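Local atomic coordinates of 2,3-dihydroxybenzoate-AMP ligase (Mycobacterium smegmatis, PDB entry 5KEI), a protein that is an enzyme of the ANL superfamily, with an AMP-binding family region followed by a C-terminal AMP-binding-enzyme domain. Residues A[204-210]-A[222-228]; A[384-388]-A[427-431]. One frame throughout, in Å; residues are numbered along the deposited sequence.

Contact 1: A[204-210]-A[222-228]; sequences PAAPALL and LIPRTHQ
Strand 222-226 pairs antiparallel with 207-210 in a beta hairpin at the edge of a mixed sheet, and runs into helix 227-240. Pro-207 opposes Thr-226 (CA-CA 4.0 Å), Leu-209 opposes Arg-225 and Leu-210 opposes Pro-224. The register slips by one at a classic beta bulge, where Ala-208 (phi/psi -93/-43) and Leu-209 both face Arg-225. Arg-225 O accepts twice, from Ala-208 N at 2.8 Å and weakly from Leu-209 N at 3.5 Å, while Arg-225 N donates to Leu-209 O (3.1 Å). At the helix start, Gln-228 N donates to Pro-204 O (2.9 Å) and His-227 N weakly to Ala-206 O (3.3 Å); Thr-226, the N-cap residue, hydrogen-bonds Asp-229 through OG1, and Arg-225 salt-bridges it. Ala-208 CB makes a CH-pi contact over the His-227 ring, 3.4 Å from its centroid. One water donates to Pro-207 O (3.0 Å) and lies 3.1 Å from His-227 NE2; ND1 is hydrogen-bonded to Leu-47 N. Thus buried backbone NH groups meet carbonyls, and side chains meet Asp-229, Leu-47 or water.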
loop_
_atom_site.group_PDB
_atom_site.type_symbol
_atom_site.label_atom_id
_atom_site.label_comp_id
_atom_site.label_asym_id
_atom_site.label_seq_id
_atom_site.Cartn_x
_atom_site.Cartn_y
_atom_site.Cartn_z
ATOM N N PRO A 204 18.823 3.768 7.578
ATOM C CA PRO A 204 17.706 4.525 7.006
ATOM C C PRO A 204 17.325 4.036 5.597
ATOM O O PRO A 204 16.201 4.268 5.129
ATOM C CB PRO A 204 18.234 5.969 6.995
ATOM C CG PRO A 204 19.705 5.846 7.031
ATOM C CD PRO A 204 19.975 4.634 7.874
ATOM N N ALA A 205 18.242 3.336 4.943
ATOM C CA ALA A 205 17.937 2.694 3.676
ATOM C C ALA A 205 17.380 1.260 3.862
ATOM O O ALA A 205 17.213 0.532 2.887
ATOM C CB ALA A 205 19.173 2.670 2.795
ATOM N N ALA A 206 17.106 0.873 5.109
ATOM C CA ALA A 206 16.424 -0.380 5.440
ATOM C C ALA A 206 14.947 -0.081 5.700
ATOM O O ALA A 206 14.603 1.088 5.915
ATOM C CB ALA A 206 17.072 -1.041 6.678
ATOM N N PRO A 207 14.073 -1.121 5.689
ATOM C CA PRO A 207 12.637 -0.938 5.932
ATOM C C PRO A 207 12.307 -0.221 7.234
ATOM O O PRO A 207 12.826 -0.586 8.270
ATOM C CB PRO A 207 12.107 -2.379 5.977
ATOM C CG PRO A 207 12.997 -3.115 5.069
ATOM C CD PRO A 207 14.360 -2.507 5.254
ATOM N N ALA A 208 11.444 0.788 7.164
ATOM C CA ALA A 208 10.941 1.443 8.350
ATOM C C ALA A 208 9.642 0.778 8.761
ATOM O O ALA A 208 9.412 0.551 9.951
ATOM C CB ALA A 208 10.718 2.924 8.098
ATOM N N LEU A 209 8.787 0.489 7.773
ATOM C CA LEU A 209 7.519 -0.201 8.024
ATOM C C LEU A 209 7.136 -1.071 6.828
ATOM O O LEU A 209 7.744 -0.956 5.764
ATOM C CB LEU A 209 6.392 0.803 8.334
ATOM C CG LEU A 209 6.164 2.021 7.420
ATOM C CD1 LEU A 209 5.628 1.632 6.052
ATOM C CD2 LEU A 209 5.202 3.004 8.063
ATOM N N LEU A 210 6.131 -1.933 6.990
ATOM C CA LEU A 210 5.602 -2.685 5.841
ATOM C C LEU A 210 4.161 -2.242 5.540
ATOM O O LEU A 210 3.290 -2.220 6.422
ATOM C CB LEU A 210 5.661 -4.200 6.085
ATOM C CG LEU A 210 7.022 -4.760 6.554
ATOM C CD1 LEU A 210 6.956 -6.241 6.920
ATOM C CD2 LEU A 210 8.129 -4.534 5.528
ATOM N N LEU A 222 3.331 -7.921 1.273
ATOM C CA LEU A 222 3.846 -6.858 2.119
ATOM C C LEU A 222 4.895 -6.039 1.362
ATOM O O LEU A 222 5.776 -6.570 0.681
ATOM C CB LEU A 222 4.435 -7.418 3.424
ATOM C CG LEU A 222 3.444 -8.180 4.306
ATOM C CD1 LEU A 222 4.111 -8.791 5.529
ATOM C CD2 LEU A 222 2.271 -7.285 4.700
ATOM N N ILE A 223 4.778 -4.729 1.496
ATOM C CA ILE A 223 5.613 -3.798 0.763
ATOM C C ILE A 223 6.530 -3.076 1.725
ATOM O O ILE A 223 6.052 -2.348 2.611
ATOM C CB ILE A 223 4.743 -2.777 -0.010
ATOM C CG1 ILE A 223 3.925 -3.500 -1.086
ATOM C CG2 ILE A 223 5.601 -1.698 -0.626
ATOM C CD1 ILE A 223 2.716 -2.726 -1.573
ATOM N N PRO A 224 7.850 -3.273 1.574
ATOM C CA PRO A 224 8.771 -2.593 2.497
ATOM C C PRO A 224 9.041 -1.157 2.040
ATOM O O PRO A 224 9.385 -0.900 0.881
ATOM C CB PRO A 224 10.029 -3.455 2.436
ATOM C CG PRO A 224 10.015 -4.020 1.055
ATOM C CD PRO A 224 8.563 -4.151 0.634
ATOM N N ARG A 225 8.833 -0.209 2.938
ATOM C CA ARG A 225 9.182 1.163 2.605
ATOM C C ARG A 225 10.317 1.534 3.534
ATOM O O ARG A 225 10.236 1.336 4.750
ATOM C CB ARG A 225 7.984 2.110 2.742
ATOM C CG ARG A 225 6.712 1.649 1.999
ATOM C CD ARG A 225 6.811 1.782 0.469
ATOM N NE ARG A 225 7.221 3.138 0.100
ATOM C CZ ARG A 225 6.431 4.072 -0.423
ATOM N NH1 ARG A 225 5.160 3.816 -0.702
ATOM N NH2 ARG A 225 6.938 5.260 -0.692
ATOM N N THR A 226 11.402 2.017 2.956
ATOM C CA THR A 226 12.545 2.393 3.760
ATOM C C THR A 226 12.298 3.737 4.421
ATOM O O THR A 226 11.393 4.476 4.024
ATOM C CB THR A 226 13.803 2.458 2.914
ATOM O OG1 THR A 226 13.673 3.525 1.967
ATOM C CG2 THR A 226 13.984 1.162 2.176
ATOM N N HIS A 227 13.094 4.040 5.442
ATOM C CA HIS A 227 13.053 5.348 6.093
ATOM C C HIS A 227 13.277 6.434 5.050
ATOM O O HIS A 227 12.534 7.419 4.990
ATOM C CB HIS A 227 14.114 5.461 7.198
ATOM C CG HIS A 227 13.922 4.511 8.339
ATOM N ND1 HIS A 227 13.195 4.838 9.470
ATOM C CD2 HIS A 227 14.396 3.261 8.553
ATOM C CE1 HIS A 227 13.211 3.825 10.311
ATOM N NE2 HIS A 227 13.936 2.851 9.781
ATOM N N GLN A 228 14.298 6.228 4.223
ATOM C CA GLN A 228 14.680 7.200 3.209
ATOM C C GLN A 228 13.494 7.554 2.311
ATOM O O GLN A 228 13.210 8.741 2.074
ATOM C CB GLN A 228 15.838 6.666 2.357
ATOM C CG GLN A 228 17.215 6.505 3.071
ATOM C CD GLN A 228 17.985 7.833 3.228
ATOM O OE1 GLN A 228 17.381 8.897 3.320
ATOM N NE2 GLN A 228 19.323 7.762 3.242
HETATM O O HOH W 1 13.878 -0.020 11.002
#

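Contact 2: A[384-388]-A[427-431]; sequences DEIRI and SPDGF
Residues 385-388 form an extended outer strand of a four-stranded antiparallel sheet, while 427-431 is the turn linking helix 419-425 to strand 432-440 of that sheet. The turn closes on itself through Gly-430 N to Ser-427 O (3.1 Å) and Ser-427 N to Phe-431 O (2.9 Å), with Gly-430 at phi/psi 100/23. No backbone pairing joins the segments: their closest CA atoms, in Arg-387 and Phe-431, are 8.5 Å apart, so side chains bridge the gap over strand 402-407, whose Leu-405 touches both residues. Arg-387 (chi1 m, chi2 t, chi3 p) extends across Phe-431 (chi1 m, chi2 78°), placing its CD 3.7 Å from the ring centroid and 12° off the normal, a CH-pi contact. Its CZ, at 5.0 Å from that centroid, adds at most a weak cation-pi attraction, and NH1 reaches Asp-429 OD2 in a long 3.8 Å salt bridge. Glu-385, by contrast, directs its charge to a salt bridge with Arg-407. At the ring's edge, Glu-385 O approaches Phe-431 CE2 to 3.6 Å.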
loop_
_atom_site.group_PDB
_atom_site.type_symbol
_atom_site.label_atom_id
_atom_site.label_comp_id
_atom_site.label_asym_id
_atom_site.label_seq_id
_atom_site.Cartn_x
_atom_site.Cartn_y
_atom_site.Cartn_z
ATOM N N ASP A 384 11.205 9.829 -11.038
ATOM C CA ASP A 384 10.277 8.725 -11.272
ATOM C C ASP A 384 10.337 8.379 -12.744
ATOM O O ASP A 384 10.159 9.254 -13.593
ATOM C CB ASP A 384 8.838 9.074 -10.884
ATOM C CG ASP A 384 8.575 8.930 -9.394
ATOM O OD1 ASP A 384 9.091 7.972 -8.768
ATOM O OD2 ASP A 384 7.852 9.793 -8.848
ATOM N N GLU A 385 10.603 7.109 -13.028
ATOM C CA GLU A 385 10.728 6.597 -14.385
ATOM C C GLU A 385 9.509 5.761 -14.770
ATOM O O GLU A 385 9.263 4.708 -14.176
ATOM C CB GLU A 385 11.986 5.742 -14.510
ATOM C CG GLU A 385 13.201 6.300 -13.818
ATOM C CD GLU A 385 14.396 5.371 -13.938
ATOM O OE1 GLU A 385 14.710 4.982 -15.083
ATOM O OE2 GLU A 385 15.008 5.017 -12.894
ATOM N N ILE A 386 8.738 6.208 -15.752
ATOM C CA ILE A 386 7.622 5.379 -16.156
ATOM C C ILE A 386 7.806 4.850 -17.570
ATOM O O ILE A 386 8.265 5.549 -18.472
ATOM C CB ILE A 386 6.260 6.119 -16.024
ATOM C CG1 ILE A 386 5.942 6.992 -17.237
ATOM C CG2 ILE A 386 6.199 6.907 -14.713
ATOM C CD1 ILE A 386 4.537 7.620 -17.195
ATOM N N ARG A 387 7.476 3.577 -17.729
ATOM C CA ARG A 387 7.391 2.961 -19.035
ATOM C C ARG A 387 5.948 2.523 -19.281
ATOM O O ARG A 387 5.300 1.965 -18.403
ATOM C CB ARG A 387 8.352 1.776 -19.137
ATOM C CG ARG A 387 9.818 2.161 -19.038
ATOM C CD ARG A 387 10.695 0.932 -18.796
ATOM N NE ARG A 387 10.621 -0.025 -19.900
ATOM C CZ ARG A 387 11.173 -1.234 -19.880
ATOM N NH1 ARG A 387 11.842 -1.640 -18.804
ATOM N NH2 ARG A 387 11.048 -2.038 -20.933
ATOM N N ILE A 388 5.438 2.825 -20.465
ATOM C CA ILE A 388 4.146 2.331 -20.887
ATOM C C ILE A 388 4.407 1.346 -22.029
ATOM O O ILE A 388 4.854 1.740 -23.113
ATOM C CB ILE A 388 3.216 3.476 -21.319
ATOM C CG1 ILE A 388 3.103 4.509 -20.188
ATOM C CG2 ILE A 388 1.851 2.932 -21.682
ATOM C CD1 ILE A 388 2.097 5.617 -20.441
ATOM N N SER A 427 10.193 -6.476 -13.787
ATOM C CA SER A 427 11.175 -6.325 -14.864
ATOM C C SER A 427 12.600 -6.811 -14.508
ATOM O O SER A 427 13.018 -6.751 -13.351
ATOM C CB SER A 427 11.193 -4.831 -15.258
ATOM O OG SER A 427 12.305 -4.450 -16.038
ATOM N N PRO A 428 13.361 -7.302 -15.503
ATOM C CA PRO A 428 14.762 -7.654 -15.214
ATOM C C PRO A 428 15.597 -6.421 -14.843
ATOM O O PRO A 428 16.548 -6.537 -14.074
ATOM C CB PRO A 428 15.253 -8.274 -16.530
ATOM C CG PRO A 428 14.006 -8.699 -17.252
ATOM C CD PRO A 428 12.957 -7.694 -16.866
ATOM N N ASP A 429 15.231 -5.260 -15.390
ATOM C CA ASP A 429 15.873 -3.988 -15.055
ATOM C C ASP A 429 15.523 -3.519 -13.659
ATOM O O ASP A 429 16.207 -2.658 -13.102
ATOM C CB ASP A 429 15.471 -2.889 -16.035
ATOM C CG ASP A 429 16.053 -3.090 -17.404
ATOM O OD1 ASP A 429 17.073 -3.810 -17.527
ATOM O OD2 ASP A 429 15.488 -2.521 -18.359
ATOM N N GLY A 430 14.435 -4.053 -13.115
ATOM C CA GLY A 430 13.981 -3.658 -11.796
ATOM C C GLY A 430 12.832 -2.660 -11.803
ATOM O O GLY A 430 12.653 -1.931 -10.836
ATOM N N PHE A 431 12.069 -2.618 -12.893
ATOM C CA PHE A 431 10.817 -1.868 -12.925
ATOM C C PHE A 431 9.692 -2.718 -12.332
ATOM O O PHE A 431 9.586 -3.915 -12.624
ATOM C CB PHE A 431 10.455 -1.444 -14.354
ATOM C CG PHE A 431 11.261 -0.272 -14.879
ATOM C CD1 PHE A 431 12.552 -0.448 -15.336
ATOM C CD2 PHE A 431 10.714 1.004 -14.923
ATOM C CE1 PHE A 431 13.280 0.624 -15.821
ATOM C CE2 PHE A 431 11.440 2.081 -15.407
ATOM C CZ PHE A 431 12.720 1.883 -15.854
#

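Both strands of contact 1 precede contact 2 in the chain, with centres 20 Å apart and nearest atoms about 9 Å apart. They share no sheet. The hairpin of contact 1 ends the seven-stranded mixed sheet, whereas contact 2 belongs to the four-stranded antiparallel sheet and the turn feeding its strand 432-440. Their links are indirect: Leu-222 is backbone-bonded to Phe-416, and Ile-223 touches Tyr-415, in the loop between strand 402-407 and helix 419-425. Contact 1 lies deeper, 12 Å from the chain centre against 19 Å for contact 2, where Arg-387 also touches Val-544. The two sheets come close but do not touch through these segments; the loop carrying Tyr-415 and Phe-416 connects them.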